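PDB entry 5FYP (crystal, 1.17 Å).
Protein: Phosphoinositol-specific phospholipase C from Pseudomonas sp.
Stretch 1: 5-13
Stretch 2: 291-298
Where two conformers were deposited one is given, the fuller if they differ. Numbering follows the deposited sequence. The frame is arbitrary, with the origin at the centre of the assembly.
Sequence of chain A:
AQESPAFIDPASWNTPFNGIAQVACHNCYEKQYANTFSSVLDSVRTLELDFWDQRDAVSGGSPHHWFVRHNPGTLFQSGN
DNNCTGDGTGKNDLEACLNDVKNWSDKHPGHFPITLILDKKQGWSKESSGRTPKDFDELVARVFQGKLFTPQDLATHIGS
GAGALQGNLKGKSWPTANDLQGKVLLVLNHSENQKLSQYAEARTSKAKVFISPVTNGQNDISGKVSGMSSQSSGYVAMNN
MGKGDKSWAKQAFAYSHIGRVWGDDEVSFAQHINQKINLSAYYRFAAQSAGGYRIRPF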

# COMPACT_ATOMS: atom_id res chain seq x y z
N PRO A 5 18.14 3.46 -10.76
CA PRO A 5 18.31 2.04 -11.06
C PRO A 5 17.71 1.75 -12.43
O PRO A 5 16.75 2.37 -12.85
CB PRO A 5 17.53 1.34 -9.93
CG PRO A 5 16.50 2.33 -9.56
CD PRO A 5 17.14 3.68 -9.71
N ALA A 6 18.24 0.74 -13.09
CA ALA A 6 17.84 0.41 -14.47
C ALA A 6 16.37 0.07 -14.63
O ALA A 6 15.81 0.29 -15.70
CB ALA A 6 18.70 -0.72 -15.03
N PHE A 7 15.75 -0.45 -13.59
CA PHE A 7 14.37 -0.89 -13.70
C PHE A 7 13.36 0.24 -13.77
O PHE A 7 12.18 -0.02 -14.03
CB PHE A 7 14.00 -1.94 -12.62
CG PHE A 7 13.85 -1.42 -11.22
CD1 PHE A 7 12.66 -0.84 -10.82
CD2 PHE A 7 14.87 -1.57 -10.28
CE1 PHE A 7 12.49 -0.41 -9.52
CE2 PHE A 7 14.69 -1.15 -8.98
CZ PHE A 7 13.49 -0.58 -8.60
N ILE A 8 13.78 1.47 -13.51
CA ILE A 8 12.85 2.62 -13.51
C ILE A 8 13.00 3.37 -14.84
O ILE A 8 14.06 3.87 -15.17
CB ILE A 8 13.11 3.58 -12.34
CG1 ILE A 8 12.91 2.83 -11.01
CG2 ILE A 8 12.17 4.79 -12.44
CD1 ILE A 8 13.08 3.65 -9.77
N ASP A 9 11.92 3.43 -15.59
CA ASP A 9 11.92 4.26 -16.81
C ASP A 9 12.12 5.72 -16.38
O ASP A 9 11.33 6.22 -15.62
CB ASP A 9 10.59 4.02 -17.54
CG ASP A 9 10.44 4.80 -18.82
OD1 ASP A 9 11.14 5.80 -19.04
OD2 ASP A 9 9.56 4.40 -19.60
N PRO A 10 13.15 6.41 -16.94
CA PRO A 10 13.40 7.79 -16.53
C PRO A 10 12.21 8.74 -16.77
O PRO A 10 12.08 9.74 -16.08
CB PRO A 10 14.62 8.19 -17.35
CG PRO A 10 15.31 6.91 -17.63
CD PRO A 10 14.22 5.91 -17.83
N ALA A 11 11.31 8.39 -17.70
CA ALA A 11 10.11 9.20 -17.95
C ALA A 11 9.16 9.20 -16.74
O ALA A 11 8.28 10.05 -16.65
CB ALA A 11 9.40 8.69 -19.18
N SER A 12 9.34 8.25 -15.83
CA SER A 12 8.49 8.16 -14.66
C SER A 12 8.59 9.39 -13.74
O SER A 12 7.63 9.75 -13.08
CB SER A 12 8.86 6.93 -13.82
OG SER A 12 8.78 5.74 -14.57
N TRP A 13 9.76 9.99 -13.67
CA TRP A 13 10.03 11.00 -12.65
C TRP A 13 9.13 12.22 -12.75
O TRP A 13 8.65 12.71 -11.73
CB TRP A 13 11.51 11.38 -12.66
CG TRP A 13 12.35 10.30 -12.16
CD1 TRP A 13 13.16 9.45 -12.89
CD2 TRP A 13 12.44 9.87 -10.81
NE1 TRP A 13 13.77 8.57 -12.07
CE2 TRP A 13 13.33 8.78 -10.79
CE3 TRP A 13 11.87 10.32 -9.62
CZ2 TRP A 13 13.68 8.15 -9.60
CZ3 TRP A 13 12.19 9.69 -8.47
CH2 TRP A 13 13.14 8.64 -8.45
N GLY A 291 9.87 -3.88 -21.56
CA GLY A 291 10.95 -3.06 -22.14
C GLY A 291 12.13 -2.84 -21.20
O GLY A 291 12.78 -1.80 -21.23
N GLY A 292 12.35 -3.82 -20.32
CA GLY A 292 13.43 -3.76 -19.32
C GLY A 292 13.09 -3.03 -18.04
O GLY A 292 13.94 -2.95 -17.15
N TYR A 293 11.86 -2.51 -17.96
CA TYR A 293 11.46 -1.69 -16.84
C TYR A 293 10.41 -2.39 -15.96
O TYR A 293 9.56 -3.14 -16.46
CB TYR A 293 10.89 -0.36 -17.31
CG TYR A 293 11.88 0.50 -18.07
CD1 TYR A 293 13.09 0.89 -17.50
CD2 TYR A 293 11.57 0.96 -19.33
CE1 TYR A 293 14.00 1.68 -18.20
CE2 TYR A 293 12.46 1.77 -20.04
CZ TYR A 293 13.66 2.13 -19.44
OH TYR A 293 14.54 2.93 -20.15
N ARG A 294 10.48 -2.11 -14.66
CA ARG A 294 9.43 -2.50 -13.70
C ARG A 294 8.60 -1.34 -13.21
O ARG A 294 7.63 -1.55 -12.49
CB ARG A 294 10.00 -3.28 -12.53
CG ARG A 294 10.74 -4.54 -12.94
CD ARG A 294 10.85 -5.55 -11.79
NE ARG A 294 11.86 -6.56 -12.07
CZ ARG A 294 13.17 -6.39 -11.93
NH1 ARG A 294 13.67 -5.31 -11.39
NH2 ARG A 294 14.00 -7.36 -12.32
N ILE A 295 8.97 -0.11 -13.60
CA ILE A 295 8.23 1.11 -13.26
C ILE A 295 8.25 1.98 -14.50
O ILE A 295 9.33 2.28 -15.04
CB ILE A 295 8.83 1.88 -12.06
CG1 ILE A 295 8.81 1.02 -10.80
CG2 ILE A 295 8.13 3.21 -11.87
CD1 ILE A 295 9.27 1.70 -9.56
N ARG A 296 7.08 2.38 -14.99
CA ARG A 296 7.02 3.24 -16.16
C ARG A 296 5.68 3.92 -16.24
O ARG A 296 4.69 3.43 -15.72
CB ARG A 296 7.25 2.46 -17.44
CG ARG A 296 6.51 1.18 -17.53
CD ARG A 296 6.47 0.69 -18.96
NE ARG A 296 5.41 1.39 -19.68
CZ ARG A 296 4.96 1.07 -20.88
NH1 ARG A 296 5.48 0.04 -21.58
NH2 ARG A 296 3.95 1.80 -21.36
N PRO A 297 5.63 5.06 -16.94
CA PRO A 297 4.32 5.65 -17.21
C PRO A 297 3.45 4.71 -18.05
O PRO A 297 3.98 3.93 -18.85
CB PRO A 297 4.68 6.91 -18.05
CG PRO A 297 6.10 7.17 -17.77
CD PRO A 297 6.73 5.83 -17.56
N PHE A 298 2.14 4.80 -17.91
CA PHE A 298 1.22 4.06 -18.78
C PHE A 298 1.41 4.35 -20.24
O PHE A 298 1.08 3.49 -21.05
CB PHE A 298 -0.23 4.41 -18.44
CG PHE A 298 -0.69 3.85 -17.12
CD1 PHE A 298 -0.82 2.49 -16.92
CD2 PHE A 298 -0.98 4.69 -16.08
CE1 PHE A 298 -1.23 1.99 -15.69
CE2 PHE A 298 -1.41 4.20 -14.86
CZ PHE A 298 -1.52 2.85 -14.66
OXT PHE A 298 1.87 5.42 -20.56

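Residues near the two ends of the chain meet here, burying 557 Å² between them, and Phe7, Ile295 and Tyr293 contribute most. Phe7 contributes through its backbone as well as its ring. Phe7 O accepts two hydrogen bonds, from Arg294 N at 2.8 Å and from Ile295 N at 3.2 Å, the shorter being also the straighter. Asp9 N then donates to Ile295 O at 2.9 Å, nearly linearly, so that Ile8 and Ile295 form a single beta bridge. The Phe7 side chain, at chi1 p, is buried, which suits a wholly hydrocarbon ring, and Phe7 CB lies 3.6 Å from Arg294 NH1. Ile295 directs its CA-to-CB bond toward the other stretch. In the mt rotamer, Ile295 CD1 lies 3.8 Å from Phe7 CE1, at the ring edge, and 4.1 Å from Ile8 CG1; a branched, wholly apolar chain suits this buried spot, since it meets both neighbours without leaving a polar group unpaired.

Tyr293 lies flat against Asp9, and Asp9 CB sits 3.7 Å from the centroid of the Tyr293 ring, almost on the ring normal, in a CH-pi contact. An aromatic ring suits this place because its broad face covers the aliphatic part of an acidic residue, while Asp9 OD1 is free to accept a hydrogen bond from Ala11 N at 2.9 Å. That bond ties Asp9 to the 3-10 segment, from which Ala11 CB packs against Pro297 CG at 3.9 Å.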